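Local coordinates for protein RTX-adhesin (PDB 5IRB) that probably forms part of the extended, calcium-binding region of a giant adhesin that attaches its Antarctic bacterium to ice and diatoms, at residues D11-T16 with T31-V36; N51-S56 with G71-A76; R80-S85 with E102-K107. All coordinates share one frame; numbering follows the deposited sequence.

How the contacts relate
From the N terminus, contact 1 comes first: strand 8-12 leaves through a calcium-binding loop and helix 23-26, and the chain returns along strand 29-38 to close the loop. Contact 2 closes the next one, bringing helix 71-76 back over the turn at 51-52 and strand 53-58. Contact 3 then seals the hairpin of strands 81-89 and 95-106. The three follow in series, without nesting or crossing, within the first beta-sandwich of the rod. Contact 1 lies in the three-stranded sheet and contact 3 in the facing one, where I12 packs on A84. S75 O of contact 2 accepts a probable hydrogen bond from R80 NH1 of contact 3.

Contact 1: residues D11-T16 with T31-V36; sequences DIDPVT and TLTGVV. With CA (calcium ion), chain C.
D13 and T33 cross obliquely just past the end of an antiparallel ladder, where edge strand 8-12 pairs with strand 29-38 in the three-stranded sheet of what appears to be an Ig-like beta-sandwich. T33 places OG1 between its backbone N and carbonyl carbon (chi1 72°), and from there the hydroxyl donates to D13 OD2. The modelled T33 OG1 to D13 OD2 separation, 2.4 Å, is so short that the exact length is doubtful. A backbone hydrogen bond joins the same residues, D13 N donating to T33 O at 2.7 Å, and a water donates to both D13 OD2 and G34 O. In the ladder D11 and V35 are the hydrogen-bonded pair: D11 N meets V35 O at 2.9 Å with a nearly straight N-H...O angle of 176°. On their face of the sheet, D11 CB lies 3.8 Å from V35 CG2. I12 pairs with G34 without backbone hydrogen bonds, and its side chain turns to the other face, against A84 and E102 of the facing sheet. V15 brings both methyls to L32 CD2, with CG1 at 3.8 Å. Beyond it, T16 joins D18, V20 and E25 around a calcium ion, its OG1 2.6 Å from the metal.

Contact 2: residues N51-S56 with G71-A76; sequences NGVTYS and GSDLSA
The Y55 ring meets D73 at its edge, with OD2 lying in the ring plane beyond the hydroxyl, while the carboxylate itself is turned 61° from that plane. Y55 OH donates to D73 OD2 at 2.5 Å, a very short separation whose exact value should not be pressed. The second flat group is the amide of N51. The A76 methyl lies over one face of it, A76 CB standing 3.5 Å from N51 ND2 and almost as near CG and OD1. At the amide's edge, N51 ND2 donates to D73 OD1 at 3.0 Å along an almost straight line; with CG anti to the backbone N (chi1 -173°), the amide is carried towards the helix to make this bond. D73 OD1 lies close to the amide plane, but the amide and carboxylate planes are 50° apart, and OD1 is approached on its anti side, somewhat out of the carboxylate plane. Each oxygen of D73 is thus taken by a different side chain, which fixes the rotation of the carboxylate. V53 comes in beside it, its CG2 3.6 Å from D73 OD2 and nearly as close to OD1, so an apolar methyl borders this largely buried acid. In the fold, the contact joins a tight turn between strands 43-50 and 53-58 to the short helix 71-76, which carries the chain from one sheet of the beta-sandwich to the other. Y55 OH is additionally hydrogen-bonded to A70 N, just ahead of the helix. N51 CB rests 3.2 Å from D73 O. The backbone N of N51 is bonded to D77 OD1, a calcium-binding residue.

Contact 3: residues R80-S85 with E102-K107; sequences RIVDAS and ESFIVK. With CA (calcium ion), chain H.
R80 reaches over F104 and then V106 at the open end of the beta hairpin formed by strands 81-89 and 95-106, in the larger sheet of the beta-sandwich. Its CB starts the path: it stands over the centre of one face of the F104 ring, 4.3 Å above its plane. R80 CB is also 3.3 Å from F104 O. CG continues alongside, about equally near F104 O and V106 CG2. The chain then bends, chi2 of 80° swinging CD out of an extended course, and NE, CZ and both terminal nitrogens pass across the V106 side chain at about a right angle. V106 CG2 stands over the centre of the guanidinium, 3.8 Å from R80 CZ, so a methyl sits on one face of the charged group. At the tip, R80 NH2 comes 3.7 Å from V106 CB. NH1 instead turns to hydrogen-bond S75 O and D77 O, tying the hairpin to helix 71-76 and the calcium loop after it. The backbone beneath is knit antiparallel. F104 N donates to R80 O at 3.0 Å, and V82 and E102 form a hydrogen-bonded pair in which V82 N reaches E102 O at 2.7 Å. That same E102 O lies in plane at the edge of the F104 ring. F104 CE1 touches V82 CG2 at 3.8 Å, and the two side chains cross at about a right angle. I81 and S103 make the neighbouring non-hydrogen-bonded pair. D83 acts in the second shell of a calcium site to which D77 and D79 also contribute: its OD2 accepts from two of the metal-bound waters, while I81 O binds the calcium directly at 2.4 Å.

Contact 1: residues D11-T16 with T31-V36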
ATOM      1  N   ASP A  11      28.727  25.616 -32.169  1.00 40.73           N
ATOM      2  CA  ASP A  11      28.125  25.305 -30.876  1.00 42.99           C
ATOM      3  C   ASP A  11      26.745  24.737 -31.053  1.00 40.71           C
ATOM      4  O   ASP A  11      25.995  25.157 -31.940  1.00 38.76           O
ATOM      5  CB  ASP A  11      28.026  26.534 -29.977  1.00 47.76           C
ATOM      6  CG  ASP A  11      29.333  26.872 -29.294  1.00 52.49           C
ATOM      7  OD1 ASP A  11      29.707  26.148 -28.340  1.00 56.24           O
ATOM      8  OD2 ASP A  11      29.975  27.868 -29.687  1.00 56.43           O
ATOM      9  N   ILE A  12      26.415  23.794 -30.173  1.00 39.86           N
ATOM     10  CA  ILE A  12      25.093  23.196 -30.093  1.00 37.64           C
ATOM     11  C   ILE A  12      24.476  23.653 -28.779  1.00 38.58           C
ATOM     12  O   ILE A  12      25.119  23.566 -27.731  1.00 39.78           O
ATOM     13  CB  ILE A  12      25.156  21.655 -30.160  1.00 36.57           C
ATOM     14  CG1 ILE A  12      25.990  21.207 -31.374  1.00 35.37           C
ATOM     15  CG2 ILE A  12      23.758  21.045 -30.179  1.00 35.67           C
ATOM     16  CD1 ILE A  12      26.649  19.843 -31.204  1.00 34.94           C
ATOM     17  N   ASP A  13      23.261  24.191 -28.837  1.00 38.92           N
ATOM     18  CA  ASP A  13      22.545  24.583 -27.621  1.00 40.24           C
ATOM     19  C   ASP A  13      22.144  23.344 -26.828  1.00 39.50           C
ATOM     20  O   ASP A  13      22.000  22.267 -27.411  1.00 37.99           O
ATOM     21  CB  ASP A  13      21.301  25.403 -27.974  1.00 41.52           C
ATOM     22  CG  ASP A  13      21.633  26.679 -28.711  1.00 42.21           C
ATOM     23  OD1 ASP A  13      22.612  27.352 -28.333  1.00 42.75           O
ATOM     24  OD2 ASP A  13      20.931  27.003 -29.689  1.00 42.51           O
ATOM     25  N   PRO A  14      21.947  23.492 -25.503  1.00 41.14           N
ATOM     26  CA  PRO A  14      21.471  22.379 -24.672  1.00 40.76           C
ATOM     27  C   PRO A  14      20.236  21.723 -25.274  1.00 39.78           C
ATOM     28  O   PRO A  14      19.322  22.421 -25.707  1.00 40.38           O
ATOM     29  CB  PRO A  14      21.145  23.055 -23.342  1.00 43.27           C
ATOM     30  CG  PRO A  14      22.126  24.191 -23.280  1.00 44.29           C
ATOM     31  CD  PRO A  14      22.243  24.693 -24.697  1.00 43.08           C
ATOM     32  N   VAL A  15      20.229  20.396 -25.316  1.00 38.35           N
ATOM     33  CA  VAL A  15      19.144  19.655 -25.931  1.00 37.87           C
ATOM     34  C   VAL A  15      17.796  19.849 -25.225  1.00 39.40           C
ATOM     35  O   VAL A  15      17.666  19.557 -24.030  1.00 39.84           O
ATOM     36  CB  VAL A  15      19.494  18.167 -26.010  1.00 37.13           C
ATOM     37  CG1 VAL A  15      18.303  17.375 -26.507  1.00 37.21           C
ATOM     38  CG2 VAL A  15      20.714  17.971 -26.922  1.00 36.34           C
ATOM     39  N   THR A  16      16.814  20.342 -25.986  1.00 40.14           N
ATOM     40  CA  THR A  16      15.519  20.825 -25.484  1.00 42.27           C
ATOM     41  C   THR A  16      15.629  21.841 -24.349  1.00 44.43           C
ATOM     42  O   THR A  16      14.748  21.910 -23.486  1.00 46.22           O
ATOM     43  CB  THR A  16      14.629  19.667 -24.972  1.00 42.31           C
ATOM     44  OG1 THR A  16      15.236  19.063 -23.823  1.00 41.51           O
ATOM     45  CG2 THR A  16      14.432  18.629 -26.047  1.00 41.34           C
ATOM     46  N   THR A  31      13.594  19.696 -31.681  1.00 42.30           N
ATOM     47  CA  THR A  31      14.361  20.720 -32.355  1.00 41.62           C
ATOM     48  C   THR A  31      15.679  20.987 -31.654  1.00 39.80           C
ATOM     49  O   THR A  31      15.705  21.383 -30.488  1.00 39.88           O
ATOM     50  CB  THR A  31      13.567  22.016 -32.446  1.00 43.72           C
ATOM     51  OG1 THR A  31      12.358  21.753 -33.160  1.00 44.65           O
ATOM     52  CG2 THR A  31      14.373  23.086 -33.195  1.00 43.58           C
ATOM     53  N   LEU A  32      16.771  20.719 -32.363  1.00 38.12           N
ATOM     54  CA  LEU A  32      18.100  20.995 -31.868  1.00 36.96           C
ATOM     55  C   LEU A  32      18.566  22.267 -32.555  1.00 36.85           C
ATOM     56  O   LEU A  32      18.188  22.524 -33.689  1.00 36.48           O
ATOM     57  CB  LEU A  32      19.034  19.830 -32.177  1.00 36.08           C
ATOM     58  CG  LEU A  32      18.642  18.467 -31.605  1.00 36.27           C
ATOM     59  CD1 LEU A  32      19.663  17.403 -31.982  1.00 35.65           C
ATOM     60  CD2 LEU A  32      18.498  18.555 -30.092  1.00 37.10           C
ATOM     61  N   THR A  33      19.379  23.063 -31.871  1.00 36.98           N
ATOM     62  CA  THR A  33      19.710  24.391 -32.354  1.00 37.80           C
ATOM     63  C   THR A  33      21.141  24.700 -31.967  1.00 37.44           C
ATOM     64  O   THR A  33      21.697  24.058 -31.077  1.00 36.95           O
ATOM     65  CB  THR A  33      18.796  25.500 -31.784  1.00 39.59           C
ATOM     66  OG1 THR A  33      19.100  25.714 -30.405  1.00 39.70           O
ATOM     67  CG2 THR A  33      17.311  25.178 -31.961  1.00 40.74           C
ATOM     68  N   GLY A  34      21.733  25.686 -32.638  1.00 37.59           N
ATOM     69  CA  GLY A  34      23.027  26.168 -32.234  1.00 37.90           C
ATOM     70  C   GLY A  34      23.442  27.376 -33.032  1.00 38.78           C
ATOM     71  O   GLY A  34      22.620  28.051 -33.662  1.00 39.58           O
ATOM     72  N   VAL A  35      24.740  27.645 -33.006  1.00 38.75           N
ATOM     73  CA  VAL A  35      25.297  28.820 -33.656  1.00 39.56           C
ATOM     74  C   VAL A  35      26.628  28.441 -34.293  1.00 38.54           C
ATOM     75  O   VAL A  35      27.316  27.523 -33.823  1.00 38.08           O
ATOM     76  CB  VAL A  35      25.493  29.991 -32.680  1.00 41.67           C
ATOM     77  CG1 VAL A  35      24.163  30.520 -32.202  1.00 43.53           C
ATOM     78  CG2 VAL A  35      26.367  29.578 -31.504  1.00 41.81           C
ATOM     79  N   VAL A  36      26.971  29.137 -35.370  1.00 37.83           N
ATOM     80  CA  VAL A  36      28.295  29.051 -35.975  1.00 37.00           C
ATOM     81  C   VAL A  36      28.921  30.430 -35.791  1.00 38.22           C
ATOM     82  O   VAL A  36      28.323  31.424 -36.148  1.00 38.95           O
ATOM     83  CB  VAL A  36      28.249  28.676 -37.473  1.00 36.10           C
ATOM     84  CG1 VAL A  36      29.667  28.620 -38.064  1.00 35.56           C
ATOM     85  CG2 VAL A  36      27.494  27.364 -37.701  1.00 35.29           C
TER
HETATM   86 CA    CA C 601      13.566  18.276 -22.013  1.00 38.49          CA
HETATM   87  O   HOH W   1      19.921  21.824 -29.321  1.00 31.67           O
HETATM   88  O   HOH W   2      20.450  29.015 -31.907  1.00 55.14           O
HETATM   89  O   HOH W   3      17.156  21.904 -28.406  1.00 36.28           O
HETATM   90  O   HOH W   4      12.825  20.653 -22.052  1.00 49.95           O
HETATM   91  O   HOH W   5      12.553  17.168 -19.663  1.00 39.19           O
HETATM   92  O   HOH W   6      11.204  18.715 -20.440  1.00 44.10           O

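Contact 2: residues N51-S56 with G71-A76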
ATOM      1  N   ASN A  51      22.412   8.437 -33.249  1.00 39.14           N
ATOM      2  CA  ASN A  51      21.990   7.037 -33.350  1.00 40.46           C
ATOM      3  C   ASN A  51      22.279   6.500 -34.759  1.00 41.45           C
ATOM      4  O   ASN A  51      21.476   5.772 -35.339  1.00 42.41           O
ATOM      5  CB  ASN A  51      20.501   6.919 -32.976  1.00 40.86           C
ATOM      6  CG  ASN A  51      20.003   5.462 -32.895  1.00 42.74           C
ATOM      7  OD1 ASN A  51      20.720   4.582 -32.437  1.00 43.82           O
ATOM      8  ND2 ASN A  51      18.773   5.226 -33.328  1.00 43.02           N
ATOM      9  N   GLY A  52      23.434   6.889 -35.314  1.00 41.11           N
ATOM     10  CA  GLY A  52      23.793   6.592 -36.695  1.00 42.07           C
ATOM     11  C   GLY A  52      22.999   7.281 -37.797  1.00 42.20           C
ATOM     12  O   GLY A  52      23.180   7.008 -38.992  1.00 44.43           O
ATOM     13  N   VAL A  53      22.140   8.218 -37.418  1.00 40.69           N
ATOM     14  CA  VAL A  53      21.270   8.854 -38.400  1.00 40.72           C
ATOM     15  C   VAL A  53      21.760  10.282 -38.602  1.00 38.78           C
ATOM     16  O   VAL A  53      22.010  11.003 -37.633  1.00 36.81           O
ATOM     17  CB  VAL A  53      19.794   8.870 -37.956  1.00 41.30           C
ATOM     18  CG1 VAL A  53      18.938   9.558 -39.001  1.00 42.20           C
ATOM     19  CG2 VAL A  53      19.282   7.443 -37.699  1.00 43.34           C
ATOM     20  N   THR A  54      21.889  10.682 -39.866  1.00 39.12           N
ATOM     21  CA  THR A  54      22.343  12.023 -40.226  1.00 37.94           C
ATOM     22  C   THR A  54      21.184  12.989 -40.400  1.00 37.61           C
ATOM     23  O   THR A  54      20.193  12.665 -41.051  1.00 38.38           O
ATOM     24  CB  THR A  54      23.168  11.994 -41.523  1.00 39.02           C
ATOM     25  OG1 THR A  54      24.299  11.133 -41.342  1.00 39.76           O
ATOM     26  CG2 THR A  54      23.661  13.404 -41.902  1.00 38.12           C
ATOM     27  N   TYR A  55      21.286  14.143 -39.750  1.00 36.42           N
ATOM     28  CA  TYR A  55      20.372  15.251 -40.000  1.00 37.52           C
ATOM     29  C   TYR A  55      21.184  16.432 -40.506  1.00 37.32           C
ATOM     30  O   TYR A  55      22.332  16.623 -40.082  1.00 35.82           O
ATOM     31  CB  TYR A  55      19.604  15.639 -38.733  1.00 37.44           C
ATOM     32  CG  TYR A  55      18.737  14.516 -38.187  1.00 38.13           C
ATOM     33  CD1 TYR A  55      19.279  13.531 -37.383  1.00 38.08           C
ATOM     34  CD2 TYR A  55      17.392  14.438 -38.497  1.00 40.14           C
ATOM     35  CE1 TYR A  55      18.489  12.493 -36.880  1.00 39.59           C
ATOM     36  CE2 TYR A  55      16.599  13.404 -38.024  1.00 41.34           C
ATOM     37  CZ  TYR A  55      17.151  12.440 -37.211  1.00 41.04           C
ATOM     38  OH  TYR A  55      16.352  11.420 -36.730  1.00 42.97           O
ATOM     39  N   SER A  56      20.543  17.279 -41.308  1.00 39.06           N
ATOM     40  CA  SER A  56      21.200  18.415 -41.948  1.00 40.28           C
ATOM     41  C   SER A  56      20.327  19.646 -41.984  1.00 39.88           C
ATOM     42  O   SER A  56      19.114  19.562 -42.070  1.00 40.86           O
ATOM     43  CB  SER A  56      21.587  18.068 -43.391  1.00 42.97           C
ATOM     44  OG  SER A  56      22.777  17.298 -43.412  1.00 45.10           O
ATOM     45  N   GLY A  71      13.051  12.168 -31.796  1.00 41.06           N
ATOM     46  CA  GLY A  71      13.286  11.882 -30.384  1.00 40.49           C
ATOM     47  C   GLY A  71      13.804  10.468 -30.155  1.00 39.83           C
ATOM     48  O   GLY A  71      14.652  10.250 -29.293  1.00 38.66           O
ATOM     49  N   SER A  72      13.367   9.530 -30.990  1.00 41.14           N
ATOM     50  CA  SER A  72      13.743   8.121 -30.845  1.00 42.06           C
ATOM     51  C   SER A  72      15.227   7.917 -31.086  1.00 40.91           C
ATOM     52  O   SER A  72      15.856   7.097 -30.415  1.00 40.61           O
ATOM     53  CB  SER A  72      12.941   7.237 -31.813  1.00 44.32           C
ATOM     54  OG  SER A  72      13.316   7.470 -33.167  1.00 44.82           O
ATOM     55  N   ASP A  73      15.794   8.695 -32.016  1.00 39.85           N
ATOM     56  CA  ASP A  73      17.229   8.655 -32.253  1.00 38.54           C
ATOM     57  C   ASP A  73      18.006   9.232 -31.083  1.00 37.15           C
ATOM     58  O   ASP A  73      19.036   8.688 -30.702  1.00 37.06           O
ATOM     59  CB  ASP A  73      17.574   9.378 -33.559  1.00 38.25           C
ATOM     60  CG  ASP A  73      17.148   8.582 -34.770  1.00 40.08           C
ATOM     61  OD1 ASP A  73      17.142   7.335 -34.673  1.00 41.41           O
ATOM     62  OD2 ASP A  73      16.805   9.182 -35.807  1.00 40.24           O
ATOM     63  N   LEU A  74      17.507  10.308 -30.490  1.00 36.42           N
ATOM     64  CA  LEU A  74      18.151  10.855 -29.303  1.00 36.06           C
ATOM     65  C   LEU A  74      18.064   9.837 -28.146  1.00 37.72           C
ATOM     66  O   LEU A  74      19.056   9.542 -27.477  1.00 37.64           O
ATOM     67  CB  LEU A  74      17.500  12.189 -28.901  1.00 35.59           C
ATOM     68  CG  LEU A  74      17.759  13.425 -29.772  1.00 34.66           C
ATOM     69  CD1 LEU A  74      16.764  14.541 -29.472  1.00 35.09           C
ATOM     70  CD2 LEU A  74      19.189  13.893 -29.531  1.00 33.79           C
ATOM     71  N   SER A  75      16.892   9.244 -27.966  1.00 40.09           N
ATOM     72  CA  SER A  75      16.704   8.303 -26.873  1.00 42.17           C
ATOM     73  C   SER A  75      17.577   7.052 -27.043  1.00 42.62           C
ATOM     74  O   SER A  75      18.168   6.558 -26.077  1.00 43.43           O
ATOM     75  CB  SER A  75      15.226   7.915 -26.782  1.00 43.98           C
ATOM     76  OG  SER A  75      15.038   6.923 -25.794  1.00 47.18           O
ATOM     77  N   ALA A  76      17.717   6.597 -28.284  1.00 43.03           N
ATOM     78  CA  ALA A  76      18.510   5.410 -28.602  1.00 43.67           C
ATOM     79  C   ALA A  76      20.015   5.654 -28.708  1.00 43.21           C
ATOM     80  O   ALA A  76      20.792   4.693 -28.678  1.00 43.66           O
ATOM     81  CB  ALA A  76      18.011   4.784 -29.895  1.00 44.56           C
TER

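Contact 3: residues R80-S85 with E102-K107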
ATOM      1  N   ARG A  80      24.730   8.987 -25.749  1.00 37.31           N
ATOM      2  CA  ARG A  80      24.033  10.225 -25.375  1.00 36.74           C
ATOM      3  C   ARG A  80      24.864  11.461 -25.755  1.00 35.77           C
ATOM      4  O   ARG A  80      24.985  12.413 -24.985  1.00 35.75           O
ATOM      5  CB  ARG A  80      23.677  10.238 -23.877  1.00 37.89           C
ATOM      6  CG  ARG A  80      22.431   9.389 -23.500  1.00 38.79           C
ATOM      7  CD  ARG A  80      22.730   7.907 -23.382  1.00 40.15           C
ATOM      8  NE  ARG A  80      21.603   7.165 -22.800  1.00 41.44           N
ATOM      9  CZ  ARG A  80      20.565   6.691 -23.489  1.00 41.82           C
ATOM     10  NH1 ARG A  80      20.493   6.858 -24.806  1.00 41.49           N
ATOM     11  NH2 ARG A  80      19.594   6.040 -22.868  1.00 42.93           N
ATOM     12  N   ILE A  81      25.467  11.403 -26.940  1.00 35.20           N
ATOM     13  CA  ILE A  81      26.214  12.540 -27.494  1.00 34.64           C
ATOM     14  C   ILE A  81      25.790  12.778 -28.926  1.00 33.52           C
ATOM     15  O   ILE A  81      25.771  11.846 -29.731  1.00 33.25           O
ATOM     16  CB  ILE A  81      27.744  12.322 -27.472  1.00 35.68           C
ATOM     17  CG1 ILE A  81      28.265  12.166 -26.049  1.00 37.14           C
ATOM     18  CG2 ILE A  81      28.474  13.489 -28.138  1.00 35.11           C
ATOM     19  CD1 ILE A  81      29.630  11.540 -26.016  1.00 38.37           C
ATOM     20  N   VAL A  82      25.425  14.022 -29.218  1.00 32.89           N
ATOM     21  CA  VAL A  82      25.196  14.468 -30.578  1.00 32.70           C
ATOM     22  C   VAL A  82      26.563  14.841 -31.191  1.00 32.83           C
ATOM     23  O   VAL A  82      27.260  15.689 -30.644  1.00 32.68           O
ATOM     24  CB  VAL A  82      24.255  15.678 -30.618  1.00 32.37           C
ATOM     25  CG1 VAL A  82      24.106  16.186 -32.059  1.00 32.22           C
ATOM     26  CG2 VAL A  82      22.893  15.339 -30.013  1.00 32.80           C
ATOM     27  N   ASP A  83      26.941  14.217 -32.309  1.00 33.55           N
ATOM     28  CA  ASP A  83      28.128  14.651 -33.064  1.00 34.55           C
ATOM     29  C   ASP A  83      27.714  15.618 -34.172  1.00 33.15           C
ATOM     30  O   ASP A  83      26.787  15.340 -34.936  1.00 33.39           O
ATOM     31  CB  ASP A  83      28.889  13.455 -33.662  1.00 36.22           C
ATOM     32  CG  ASP A  83      29.291  12.408 -32.610  1.00 38.60           C
ATOM     33  OD1 ASP A  83      29.866  12.766 -31.554  1.00 41.18           O
ATOM     34  OD2 ASP A  83      29.054  11.203 -32.857  1.00 40.52           O
ATOM     35  N   ALA A  84      28.421  16.737 -34.277  1.00 32.38           N
ATOM     36  CA  ALA A  84      28.049  17.746 -35.254  1.00 31.87           C
ATOM     37  C   ALA A  84      29.258  18.249 -36.026  1.00 31.41           C
ATOM     38  O   ALA A  84      30.358  18.327 -35.491  1.00 31.14           O
ATOM     39  CB  ALA A  84      27.363  18.900 -34.562  1.00 31.66           C
ATOM     40  N   SER A  85      29.044  18.574 -37.286  1.00 31.40           N
ATOM     41  CA  SER A  85      30.061  19.305 -38.032  1.00 31.49           C
ATOM     42  C   SER A  85      29.434  20.337 -38.968  1.00 31.32           C
ATOM     43  O   SER A  85      28.233  20.274 -39.282  1.00 31.29           O
ATOM     44  CB  SER A  85      30.956  18.328 -38.800  1.00 32.22           C
ATOM     45  OG  SER A  85      30.217  17.638 -39.791  1.00 32.96           O
ATOM     46  N   GLU A 102      27.639  17.507 -28.333  1.00 34.44           N
ATOM     47  CA  GLU A 102      26.716  17.897 -27.289  1.00 35.46           C
ATOM     48  C   GLU A 102      26.207  16.643 -26.589  1.00 34.85           C
ATOM     49  O   GLU A 102      25.563  15.790 -27.194  1.00 34.08           O
ATOM     50  CB  GLU A 102      25.543  18.695 -27.875  1.00 35.90           C
ATOM     51  CG  GLU A 102      24.630  19.329 -26.828  1.00 37.84           C
ATOM     52  CD  GLU A 102      25.351  20.331 -25.964  1.00 39.93           C
ATOM     53  OE1 GLU A 102      26.385  20.861 -26.413  1.00 41.45           O
ATOM     54  OE2 GLU A 102      24.889  20.583 -24.829  1.00 41.30           O
ATOM     55  N   SER A 103      26.534  16.529 -25.314  1.00 36.20           N
ATOM     56  CA  SER A 103      26.000  15.455 -24.492  1.00 36.86           C
ATOM     57  C   SER A 103      24.657  15.843 -23.895  1.00 36.63           C
ATOM     58  O   SER A 103      24.316  17.024 -23.774  1.00 36.00           O
ATOM     59  CB  SER A 103      26.981  15.084 -23.387  1.00 38.44           C
ATOM     60  OG  SER A 103      27.051  16.097 -22.407  1.00 40.01           O
ATOM     61  N   PHE A 104      23.867  14.831 -23.567  1.00 36.42           N
ATOM     62  CA  PHE A 104      22.550  15.065 -23.001  1.00 36.54           C
ATOM     63  C   PHE A 104      22.198  13.879 -22.124  1.00 36.84           C
ATOM     64  O   PHE A 104      22.916  12.875 -22.110  1.00 36.50           O
ATOM     65  CB  PHE A 104      21.509  15.305 -24.094  1.00 35.95           C
ATOM     66  CG  PHE A 104      21.385  14.181 -25.065  1.00 35.94           C
ATOM     67  CD1 PHE A 104      22.271  14.063 -26.129  1.00 35.53           C
ATOM     68  CD2 PHE A 104      20.388  13.235 -24.923  1.00 36.51           C
ATOM     69  CE1 PHE A 104      22.165  13.028 -27.023  1.00 35.29           C
ATOM     70  CE2 PHE A 104      20.276  12.195 -25.812  1.00 36.36           C
ATOM     71  CZ  PHE A 104      21.171  12.086 -26.868  1.00 36.16           C
ATOM     72  N   ILE A 105      21.117  14.028 -21.366  1.00 37.29           N
ATOM     73  CA  ILE A 105      20.607  12.967 -20.492  1.00 37.83           C
ATOM     74  C   ILE A 105      19.288  12.400 -21.010  1.00 37.56           C
ATOM     75  O   ILE A 105      18.392  13.151 -21.401  1.00 37.26           O
ATOM     76  CB  ILE A 105      20.414  13.508 -19.078  1.00 39.13           C
ATOM     77  CG1 ILE A 105      21.760  14.016 -18.544  1.00 39.56           C
ATOM     78  CG2 ILE A 105      19.729  12.463 -18.155  1.00 40.06           C
ATOM     79  CD1 ILE A 105      21.649  14.803 -17.269  1.00 41.50           C
ATOM     80  N   VAL A 106      19.168  11.075 -21.001  1.00 37.92           N
ATOM     81  CA  VAL A 106      17.897  10.425 -21.310  1.00 38.18           C
ATOM     82  C   VAL A 106      17.290   9.829 -20.030  1.00 39.63           C
ATOM     83  O   VAL A 106      17.907   8.996 -19.374  1.00 39.85           O
ATOM     84  CB  VAL A 106      18.057   9.323 -22.365  1.00 37.88           C
ATOM     85  CG1 VAL A 106      16.715   8.666 -22.659  1.00 38.43           C
ATOM     86  CG2 VAL A 106      18.639   9.911 -23.655  1.00 37.14           C
ATOM     87  N   LYS A 107      16.075  10.274 -19.722  1.00 40.43           N
ATOM     88  CA  LYS A 107      15.292   9.884 -18.548  1.00 42.07           C
ATOM     89  C   LYS A 107      13.840   9.760 -18.957  1.00 42.22           C
ATOM     90  O   LYS A 107      13.086  10.723 -18.875  1.00 42.35           O
ATOM     91  CB  LYS A 107      15.446  10.919 -17.430  1.00 43.43           C
ATOM     92  CG  LYS A 107      14.820  10.536 -16.079  1.00 45.80           C
ATOM     93  CD  LYS A 107      15.424   9.294 -15.454  1.00 46.72           C
ATOM     94  CE  LYS A 107      14.741   8.982 -14.111  1.00 48.86           C
ATOM     95  NZ  LYS A 107      14.851  10.144 -13.169  1.00 50.05           N
TER
HETATM   96 CA    CA H 606      26.192   9.593 -30.311  1.00 38.80          CA
HETATM   97  O   HOH W   7      28.624   9.880 -30.612  1.00 32.64           O
HETATM   98  O   HOH W   8      26.160  10.231 -32.783  1.00 31.99           O
HETATM   99  O   HOH W   9      26.425   7.153 -30.952  0.50 24.22           O